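Local coordinates for protein NADPH-ferredoxin reductase FprA (Mycobacterium tuberculosis, PDB 1LQT) that transfers electrons between NADPH and ferredoxin through a bound FAD, and may supply electrons to P450 systems, at residues R2-A7 / L32-D37; N113-D118 / P275-G280; G190-V195 / G263-V268; A428-A433 / R441-S446. One frame throughout, in Å; residues are numbered along the deposited sequence. Where two conformers were deposited one is given.

Contact 1 of 4, residues R2-A7 / L32-D37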
# COMPACT_ATOMS: atom_id res chain seq x y z
N ARG A 2 -3.74 29.28 23.27
CA ARG A 2 -2.92 28.50 22.32
C ARG A 2 -3.76 27.51 21.56
O ARG A 2 -4.80 27.06 22.02
CB ARG A 2 -1.85 27.75 23.08
CG ARG A 2 -2.34 26.60 23.96
CD ARG A 2 -1.15 25.83 24.52
NE ARG A 2 -1.47 24.68 25.32
CZ ARG A 2 -1.73 23.48 24.81
NH1 ARG A 2 -1.76 23.29 23.50
NH2 ARG A 2 -1.96 22.47 25.62
N PRO A 3 -3.28 27.12 20.41
CA PRO A 3 -3.93 26.02 19.71
C PRO A 3 -3.55 24.71 20.39
O PRO A 3 -2.57 24.64 21.11
CB PRO A 3 -3.29 26.08 18.31
CG PRO A 3 -1.95 26.61 18.56
CD PRO A 3 -2.09 27.61 19.69
N TYR A 4 -4.33 23.66 20.14
CA TYR A 4 -3.86 22.32 20.40
C TYR A 4 -2.79 21.99 19.36
O TYR A 4 -2.90 22.42 18.21
CB TYR A 4 -4.99 21.31 20.27
CG TYR A 4 -6.00 21.39 21.40
CD1 TYR A 4 -5.64 21.18 22.70
CD2 TYR A 4 -7.33 21.62 21.14
CE1 TYR A 4 -6.56 21.23 23.73
CE2 TYR A 4 -8.27 21.65 22.17
CZ TYR A 4 -7.86 21.46 23.46
OH TYR A 4 -8.76 21.49 24.51
N TYR A 5 -1.80 21.23 19.78
CA TYR A 5 -0.70 20.80 18.92
C TYR A 5 -0.87 19.31 18.72
O TYR A 5 -0.82 18.52 19.67
CB TYR A 5 0.64 21.06 19.57
CG TYR A 5 0.93 22.51 19.72
CD1 TYR A 5 1.48 23.24 18.68
CD2 TYR A 5 0.62 23.17 20.89
CE1 TYR A 5 1.72 24.61 18.82
CE2 TYR A 5 0.88 24.54 21.03
CZ TYR A 5 1.41 25.23 19.99
OH TYR A 5 1.66 26.58 20.12
N ILE A 6 -1.05 18.93 17.46
CA ILE A 6 -1.22 17.52 17.10
C ILE A 6 -0.10 17.10 16.18
O ILE A 6 0.19 17.77 15.21
CB ILE A 6 -2.55 17.31 16.36
CG1 ILE A 6 -3.72 18.05 17.03
CG2 ILE A 6 -2.84 15.83 16.21
CD1 ILE A 6 -4.04 17.63 18.40
N ALA A 7 0.51 15.97 16.50
CA ALA A 7 1.49 15.36 15.61
C ALA A 7 0.80 14.22 14.89
O ALA A 7 0.06 13.46 15.49
CB ALA A 7 2.66 14.80 16.37
N LEU A 32 -11.57 26.76 19.75
CA LEU A 32 -10.87 25.55 19.35
C LEU A 32 -9.94 25.91 18.20
O LEU A 32 -10.40 26.27 17.12
CB LEU A 32 -11.83 24.48 18.92
CG LEU A 32 -11.17 23.14 18.57
CD1 LEU A 32 -10.43 22.53 19.71
CD2 LEU A 32 -12.20 22.15 18.02
N ASP A 33 -8.66 25.84 18.45
CA ASP A 33 -7.65 26.12 17.45
C ASP A 33 -6.71 24.93 17.35
O ASP A 33 -6.53 24.22 18.33
CB ASP A 33 -6.90 27.40 17.82
CG ASP A 33 -7.83 28.54 18.23
OD1 ASP A 33 -8.58 28.99 17.38
OD2 ASP A 33 -7.90 29.01 19.39
N MET A 34 -6.12 24.74 16.19
CA MET A 34 -5.31 23.57 15.90
C MET A 34 -4.02 23.94 15.19
O MET A 34 -3.98 24.83 14.34
CB MET A 34 -6.06 22.56 15.02
CG MET A 34 -7.07 21.71 15.75
SD MET A 34 -6.39 20.45 16.84
CE MET A 34 -7.96 19.82 17.46
N ALA A 35 -2.97 23.20 15.51
CA ALA A 35 -1.69 23.23 14.81
C ALA A 35 -1.37 21.76 14.57
O ALA A 35 -1.42 20.96 15.49
CB ALA A 35 -0.62 23.87 15.67
N VAL A 36 -1.00 21.43 13.34
CA VAL A 36 -0.71 20.06 12.94
C VAL A 36 0.70 19.95 12.36
O VAL A 36 1.02 20.65 11.41
CB VAL A 36 -1.73 19.62 11.87
CG1 VAL A 36 -1.38 18.22 11.31
CG2 VAL A 36 -3.13 19.67 12.39
N ASP A 37 1.52 19.10 12.95
CA ASP A 37 2.85 18.76 12.45
C ASP A 37 2.79 17.32 11.98
O ASP A 37 2.42 16.42 12.72
CB ASP A 37 3.89 18.87 13.56
CG ASP A 37 4.25 20.29 13.92
OD1 ASP A 37 3.92 21.20 13.15
OD2 ASP A 37 4.88 20.48 14.98
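Tyr4, Ile6 and Met34 share one face of a parallel strand pair, and the thioether sulfur is the hub between them. Met34 CG lies beside its own backbone N (chi1 -79°), and a further bend at chi2 (-72°) swings the sulfur over to the other strand. There SD sits 3.6 Å from Ile6 CG1, the two chains crossing obliquely, and 3.8 Å from Tyr4 CB. The Tyr4 ring, its CG also beside the backbone N, reaches back toward Leu32, whose CD1 meets the ring edge in plane, 3.4 Å from CE2; the two side chains cross at about a right angle. On the other face Tyr5 CD1 rests 3.7 Å from Ala35 CB, and Pro3 CG makes a looser contact with the same methyl. Backbone bonds fix this register. Ile6 N gives a nearly straight bond (170°) to Ala35 O, and Asp37 N gives another to Ile6 O, both 2.9 Å and nearly along the C=O axis. At the start of the pair, Tyr4 N approaches Asp33 O from above the carbonyl plane. Leu22 of helix 13-28 packs on both Ile6 and Met34, while Asp37 turns to Tyr97 and Arg77 on the opposite face. Strand 4-9, helix 13-28 and strand 34-40 form the opening beta-alpha-beta unit of the Rossmann-type FAD-binding fold.

Contact 2 of 4, residues N113-D118 / P275-G280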
# COMPACT_ATOMS: atom_id res chain seq x y z
N ASN A 113 4.68 -18.72 4.47
CA ASN A 113 5.18 -19.74 5.39
C ASN A 113 5.25 -21.13 4.76
O ASN A 113 4.70 -22.09 5.27
CB ASN A 113 4.39 -19.74 6.69
CG ASN A 113 4.36 -18.40 7.34
OD1 ASN A 113 5.40 -17.75 7.49
ND2 ASN A 113 3.17 -17.94 7.66
N ILE A 114 5.97 -21.20 3.64
CA ILE A 114 6.18 -22.46 2.95
C ILE A 114 7.67 -22.62 2.66
O ILE A 114 8.41 -21.65 2.58
CB ILE A 114 5.35 -22.54 1.65
CG1 ILE A 114 5.80 -21.52 0.59
CG2 ILE A 114 3.89 -22.50 1.92
CD1 ILE A 114 5.07 -21.66 -0.70
N PRO A 115 8.12 -23.86 2.49
CA PRO A 115 9.52 -24.10 2.18
C PRO A 115 9.90 -23.46 0.87
O PRO A 115 9.12 -23.48 -0.09
CB PRO A 115 9.63 -25.63 2.12
CG PRO A 115 8.46 -26.14 2.86
CD PRO A 115 7.38 -25.12 2.67
N GLY A 116 11.08 -22.87 0.83
CA GLY A 116 11.60 -22.22 -0.35
C GLY A 116 11.23 -20.77 -0.50
O GLY A 116 11.68 -20.12 -1.44
N GLU A 117 10.41 -20.24 0.40
CA GLU A 117 9.95 -18.87 0.28
C GLU A 117 11.09 -17.84 0.30
O GLU A 117 10.92 -16.77 -0.24
CB GLU A 117 8.95 -18.59 1.38
CG GLU A 117 8.28 -17.24 1.31
CD GLU A 117 7.10 -17.12 2.26
OE1 GLU A 117 7.01 -17.89 3.27
OE2 GLU A 117 6.30 -16.23 1.99
N ASP A 118 12.21 -18.21 0.91
CA ASP A 118 13.36 -17.32 0.98
C ASP A 118 14.32 -17.44 -0.19
O ASP A 118 15.33 -16.77 -0.21
CB ASP A 118 14.13 -17.59 2.28
CG ASP A 118 14.50 -19.10 2.46
OD1 ASP A 118 13.86 -20.06 1.87
OD2 ASP A 118 15.44 -19.42 3.25
N PRO A 275 0.09 -22.46 -3.12
CA PRO A 275 1.50 -22.78 -3.22
C PRO A 275 1.91 -23.62 -2.03
O PRO A 275 1.68 -23.26 -0.88
CB PRO A 275 2.18 -21.43 -3.20
CG PRO A 275 1.28 -20.57 -2.34
CD PRO A 275 -0.12 -21.07 -2.66
N ILE A 276 2.54 -24.76 -2.29
CA ILE A 276 2.96 -25.68 -1.25
C ILE A 276 4.44 -25.56 -0.92
O ILE A 276 4.84 -25.61 0.24
CB ILE A 276 2.62 -27.14 -1.68
CG1 ILE A 276 1.14 -27.29 -2.06
CG2 ILE A 276 3.03 -28.15 -0.62
CD1 ILE A 276 0.17 -27.01 -0.93
N GLU A 277 5.26 -25.41 -1.95
CA GLU A 277 6.69 -25.31 -1.79
C GLU A 277 7.26 -24.63 -3.01
O GLU A 277 6.74 -24.80 -4.11
CB GLU A 277 7.30 -26.72 -1.65
CG GLU A 277 8.80 -26.73 -1.50
CD GLU A 277 9.39 -28.08 -1.14
OE1 GLU A 277 8.63 -29.06 -1.14
OE2 GLU A 277 10.62 -28.13 -0.88
N ILE A 278 8.33 -23.88 -2.82
CA ILE A 278 9.05 -23.24 -3.90
C ILE A 278 10.42 -23.92 -3.95
O ILE A 278 11.05 -24.11 -2.91
CB ILE A 278 9.18 -21.75 -3.63
CG1 ILE A 278 7.79 -21.10 -3.58
CG2 ILE A 278 10.06 -21.07 -4.67
CD1 ILE A 278 7.75 -19.71 -3.01
N LYS A 279 10.85 -24.34 -5.14
CA LYS A 279 12.07 -25.17 -5.27
C LYS A 279 13.04 -24.61 -6.25
O LYS A 279 12.69 -23.86 -7.16
CB LYS A 279 11.68 -26.59 -5.73
CG LYS A 279 10.74 -27.36 -4.78
CD LYS A 279 10.48 -28.78 -5.30
CE LYS A 279 9.87 -29.76 -4.33
NZ LYS A 279 9.76 -31.13 -4.97
N GLY A 280 14.29 -24.99 -6.07
CA GLY A 280 15.34 -24.61 -6.98
C GLY A 280 16.68 -24.71 -6.31
O GLY A 280 16.76 -24.77 -5.10
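Ile114 and Pro115 lean on strand 273-279, with one straight backbone bond between the segments. Ile278 N donates to Pro115 O at 2.9 Å and 176°, in the carbonyl plane. Ile114 CG1 occupies the crowded position between backbone N and carbonyl carbon (chi1 66°), which carries CD1 to Pro275 CB at 3.8 Å and to Ile278 CG1 at 4.0 Å; the isoleucine crosses the proline at about a right angle. Ile114 CB lies 3.4 Å from Ile276 O. Pro115 CB touches Glu277 CG, which is anti to its backbone N. Gly116 CA approaches Ile278 O to 3.2 Å in a CA-H...O contact; glycine, having no side chain, lets the two backbones come this close. A type II turn from Ile114 to Glu117, with Gly116 at its third position, presents these groups. The extended Glu117 side chain reaches the N-terminal part of the loop: OE1 takes weak bonds from the N atoms of Asn113 and Ile114, and OE2 a bond from Leu112 N. The loop between strands 108-109 and 122-124 thus packs against an outermost strand of the three-stranded antiparallel sheet, whose Ile276 and Glu277 form a classic beta bulge facing Val288 of strand 286-296, with Pro275 near the bound NADP+ derivative.

Contact 3 of 4, residues G190-V195 / G263-V268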
# COMPACT_ATOMS: atom_id res chain seq x y z
N GLY A 190 11.03 -10.39 -20.86
CA GLY A 190 11.44 -11.76 -20.61
C GLY A 190 10.28 -12.66 -20.25
O GLY A 190 10.17 -13.79 -20.71
N ILE A 191 9.41 -12.13 -19.43
CA ILE A 191 8.28 -12.92 -18.97
C ILE A 191 7.25 -13.06 -20.07
O ILE A 191 6.79 -12.08 -20.65
CB ILE A 191 7.69 -12.28 -17.70
CG1 ILE A 191 8.68 -12.44 -16.56
CG2 ILE A 191 6.35 -12.88 -17.38
CD1 ILE A 191 8.43 -11.55 -15.45
N GLN A 192 6.89 -14.30 -20.35
CA GLN A 192 5.89 -14.60 -21.37
C GLN A 192 4.55 -14.99 -20.77
O GLN A 192 3.56 -14.94 -21.44
CB GLN A 192 6.39 -15.75 -22.26
CG GLN A 192 7.69 -15.42 -23.02
CD GLN A 192 7.52 -14.35 -24.07
OE1 GLN A 192 6.40 -14.04 -24.51
NE2 GLN A 192 8.65 -13.79 -24.49
N GLU A 193 4.55 -15.41 -19.50
CA GLU A 193 3.33 -15.84 -18.84
C GLU A 193 3.40 -15.51 -17.37
O GLU A 193 4.42 -15.77 -16.73
CB GLU A 193 3.13 -17.36 -18.97
CG GLU A 193 1.88 -17.90 -18.32
CD GLU A 193 1.63 -19.36 -18.64
OE1 GLU A 193 1.11 -19.63 -19.72
OE2 GLU A 193 1.98 -20.23 -17.83
N VAL A 194 2.33 -14.93 -16.85
CA VAL A 194 2.13 -14.78 -15.42
C VAL A 194 0.93 -15.63 -15.04
O VAL A 194 -0.12 -15.49 -15.64
CB VAL A 194 1.86 -13.32 -15.02
CG1 VAL A 194 1.57 -13.22 -13.53
CG2 VAL A 194 3.04 -12.43 -15.36
N VAL A 195 1.12 -16.47 -14.05
CA VAL A 195 0.03 -17.29 -13.52
C VAL A 195 -0.36 -16.71 -12.16
O VAL A 195 0.45 -16.62 -11.26
CB VAL A 195 0.41 -18.76 -13.36
CG1 VAL A 195 -0.80 -19.55 -12.95
CG2 VAL A 195 0.99 -19.30 -14.67
N GLY A 263 1.47 -17.16 -29.54
CA GLY A 263 2.23 -15.98 -29.91
C GLY A 263 2.05 -14.77 -29.03
O GLY A 263 2.67 -13.75 -29.25
N HIS A 264 1.19 -14.85 -28.05
CA HIS A 264 0.89 -13.71 -27.20
C HIS A 264 1.45 -13.96 -25.82
O HIS A 264 1.66 -15.08 -25.42
CB HIS A 264 -0.63 -13.53 -27.16
CG HIS A 264 -1.21 -13.21 -28.49
ND1 HIS A 264 -1.66 -11.95 -28.81
CD2 HIS A 264 -1.39 -13.96 -29.60
CE1 HIS A 264 -2.10 -11.94 -30.06
NE2 HIS A 264 -1.94 -13.15 -30.57
N ARG A 265 1.70 -12.89 -25.09
CA ARG A 265 2.00 -13.04 -23.68
C ARG A 265 0.69 -13.42 -22.99
O ARG A 265 -0.38 -13.11 -23.49
CB ARG A 265 2.63 -11.78 -23.11
CG ARG A 265 3.97 -11.41 -23.78
CD ARG A 265 4.56 -10.08 -23.21
NE ARG A 265 3.63 -9.00 -23.55
CZ ARG A 265 3.76 -7.69 -23.34
NH1 ARG A 265 4.83 -7.21 -22.68
NH2 ARG A 265 2.78 -6.86 -23.77
N ARG A 266 0.79 -14.12 -21.86
CA ARG A 266 -0.39 -14.70 -21.20
C ARG A 266 -0.48 -14.30 -19.73
O ARG A 266 0.49 -14.43 -19.02
CB ARG A 266 -0.34 -16.23 -21.27
CG ARG A 266 -0.50 -16.81 -22.67
CD ARG A 266 0.01 -18.26 -22.79
NE ARG A 266 -0.57 -19.20 -21.83
CZ ARG A 266 -1.65 -19.94 -22.02
NH1 ARG A 266 -2.34 -19.81 -23.13
NH2 ARG A 266 -2.03 -20.81 -21.09
N MET A 267 -1.68 -13.91 -19.30
CA MET A 267 -2.01 -13.72 -17.91
C MET A 267 -3.05 -14.77 -17.58
O MET A 267 -4.19 -14.66 -18.01
CB MET A 267 -2.56 -12.32 -17.67
CG MET A 267 -2.73 -12.02 -16.20
SD MET A 267 -3.47 -10.41 -15.88
CE MET A 267 -2.22 -9.30 -16.50
N VAL A 268 -2.65 -15.79 -16.83
CA VAL A 268 -3.47 -16.96 -16.56
C VAL A 268 -4.02 -16.91 -15.14
O VAL A 268 -3.27 -16.65 -14.20
CB VAL A 268 -2.61 -18.25 -16.70
CG1 VAL A 268 -3.43 -19.48 -16.41
CG2 VAL A 268 -1.96 -18.35 -18.06
O HOH W 1 6.63 -9.33 -20.56
O HOH W 2 4.79 -12.69 -27.12
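Backbone hydrogen bonds carry most of this parallel pairing, in which Arg266 supplies both its N and its O. Arg266 N donates to Gln192 O in the carbonyl plane, Val194 N donates to Arg266 O at 2.9 Å, and Val268 N reaches Val194 O at 2.8 Å and 174°, these last two nearly along the C=O axis. One salt bridge lies over the strands. Glu193 has CG anti to its backbone N and runs beside Arg266, both pointing the same way; the bend at chi3 (55°) in Arg266 turns NE onto OE1 at 2.7 Å. NE lies at the anti lone pair of OE1, and the oxygen sits at the guanidinium edge, near its plane, although the two flat groups are turned 43° apart. OE2 of the same carboxylate binds Arg149, so an arginine grips each oxygen. Apolar contact is slight: Val195 CG2 lies 4.3 Å from Val268 CB. Water meets the N-terminal ends, where one molecule donates to Ile191 O at 2.8 Å. Strands 193-197 and 265-270 are neighbours within the six-stranded parallel sheet, with strand 149-153 beyond the first and strand 221-224 beyond the second; helix 157-167 covers the face bearing Val194 and Met267.

Contact 4 of 4, residues A428-A433 / R441-S446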
# COMPACT_ATOMS: atom_id res chain seq x y z
N ALA A 428 9.24 19.31 -7.94
CA ALA A 428 9.49 20.02 -9.17
C ALA A 428 10.58 19.35 -9.99
O ALA A 428 10.47 19.28 -11.22
CB ALA A 428 9.86 21.45 -8.85
N PHE A 429 11.63 18.90 -9.34
CA PHE A 429 12.71 18.21 -10.03
C PHE A 429 12.19 16.98 -10.75
O PHE A 429 12.50 16.75 -11.91
CB PHE A 429 13.77 17.85 -8.99
CG PHE A 429 15.05 17.29 -9.56
CD1 PHE A 429 16.18 18.08 -9.69
CD2 PHE A 429 15.14 15.95 -9.93
CE1 PHE A 429 17.36 17.56 -10.16
CE2 PHE A 429 16.29 15.44 -10.41
CZ PHE A 429 17.41 16.25 -10.53
N GLU A 430 11.42 16.16 -10.05
CA GLU A 430 10.92 14.93 -10.61
C GLU A 430 9.99 15.18 -11.78
O GLU A 430 10.08 14.54 -12.81
CB GLU A 430 10.24 14.10 -9.53
CG GLU A 430 11.16 13.58 -8.44
CD GLU A 430 10.45 12.67 -7.46
OE1 GLU A 430 9.21 12.82 -7.32
OE2 GLU A 430 11.10 11.81 -6.85
N ARG A 431 9.08 16.13 -11.62
CA ARG A 431 8.15 16.43 -12.69
C ARG A 431 8.86 16.97 -13.92
O ARG A 431 8.56 16.58 -15.03
CB ARG A 431 7.03 17.37 -12.22
CG ARG A 431 6.00 16.71 -11.34
CD ARG A 431 4.83 17.60 -10.95
NE ARG A 431 5.22 18.53 -9.90
CZ ARG A 431 5.57 19.80 -10.07
NH1 ARG A 431 5.57 20.37 -11.27
NH2 ARG A 431 5.93 20.48 -9.02
N ALA A 432 9.82 17.86 -13.72
CA ALA A 432 10.56 18.42 -14.85
C ALA A 432 11.40 17.36 -15.54
O ALA A 432 11.69 17.47 -16.72
CB ALA A 432 11.42 19.59 -14.41
N ALA A 433 11.82 16.33 -14.81
CA ALA A 433 12.55 15.24 -15.40
C ALA A 433 11.67 14.40 -16.31
O ALA A 433 12.13 13.88 -17.30
CB ALA A 433 13.17 14.38 -14.32
N ARG A 441 6.46 12.18 -14.14
CA ARG A 441 7.66 12.49 -13.39
C ARG A 441 8.64 11.34 -13.58
O ARG A 441 8.25 10.25 -14.01
CB ARG A 441 7.39 12.69 -11.90
CG ARG A 441 6.96 11.45 -11.18
CD ARG A 441 6.70 11.66 -9.68
NE ARG A 441 5.63 12.63 -9.44
CZ ARG A 441 5.72 13.78 -8.74
NH1 ARG A 441 6.84 14.19 -8.14
NH2 ARG A 441 4.65 14.54 -8.65
N VAL A 442 9.90 11.60 -13.24
CA VAL A 442 10.89 10.54 -13.05
C VAL A 442 11.32 10.67 -11.62
O VAL A 442 11.84 11.71 -11.23
CB VAL A 442 12.09 10.63 -14.02
CG1 VAL A 442 13.05 9.50 -13.75
CG2 VAL A 442 11.64 10.64 -15.44
N LYS A 443 11.08 9.64 -10.84
CA LYS A 443 11.34 9.68 -9.42
C LYS A 443 12.79 9.48 -9.07
O LYS A 443 13.50 8.70 -9.68
CB LYS A 443 10.51 8.63 -8.71
CG LYS A 443 9.03 8.90 -8.71
CD LYS A 443 8.28 7.77 -8.06
CE LYS A 443 6.81 8.02 -8.04
NZ LYS A 443 6.06 6.81 -7.51
N LEU A 444 13.20 10.19 -8.02
CA LEU A 444 14.49 9.97 -7.38
C LEU A 444 14.28 8.74 -6.47
O LEU A 444 13.45 8.74 -5.57
CB LEU A 444 14.85 11.22 -6.58
CG LEU A 444 15.10 12.45 -7.45
CD1 LEU A 444 15.02 13.69 -6.61
CD2 LEU A 444 16.46 12.36 -8.13
N ALA A 445 15.05 7.69 -6.74
CA ALA A 445 14.74 6.35 -6.24
C ALA A 445 15.53 5.90 -5.02
O ALA A 445 15.33 4.81 -4.53
CB ALA A 445 14.91 5.33 -7.36
N SER A 446 16.43 6.75 -4.54
CA SER A 446 17.21 6.46 -3.35
C SER A 446 17.15 7.64 -2.40
O SER A 446 16.96 8.77 -2.82
CB SER A 446 18.68 6.19 -3.70
OG SER A 446 19.33 7.35 -4.18
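The Arg441 guanidinium has Arg431 CG over one face, 3.7 Å from NH2 and offset toward the rim, and Glu430 at its edge. Its chain leaves from the crowded position between backbone N and carbonyl carbon (chi1 68°) and bends at chi3, bringing NH1 to Glu430 OE1 at 2.9 Å. This salt bridge uses the anti lone pair of OE1 and lies near the guanidinium plane, with the carboxylate plane turned 76° from it. Leu444 N donates to Glu430 OE2 at 2.9 Å, coming from above the carboxylate plane. The extended Glu430 side chain therefore spans from an arginine to a backbone amide, and OE1 has a second cation in Arg50. These partners would favour the charged form of this buried carboxylate. The Arg431 and Arg441 guanidinium groups stand 76° apart and come close, NE of the former 4.2 Å from NH2 of the latter; Asp427 binds both and would offset the repulsion. Phe429 CE2 touches Leu444 CD2 at 3.8 Å; separately, Ala433 CB packs on Val442 CB at 3.9 Å. Val442 N adds a bond to Glu430 O, 3.0 Å long. The loop joining helix 420-434 to helix 447-454 thus packs back along the first helix and ends in Ser446, N-cap of the second.

In the fold
Contacts 1 and 3 are both parallel strand pairings, in two different sheets on opposite sides of the chain's centre, about 53 Å apart between centres: the first lies in the FAD-binding half, the second in the sheet that goes with NADP+. Both rest on backbone hydrogen bonds; contact 1 adds apolar side chains, contact 3 a salt bridge. Contact 2 replaces regular pairing by a turn on a strand edge; it is linked to contact 3 in sequence, strand 273-279 following strand 265-270. Contact 4 is the most dependent on charge, holding the loop after helix 420-434 against that helix. About half the touching residues of contacts 1 and 3 are buried, fewer in contact 2 and two of eight in contact 4.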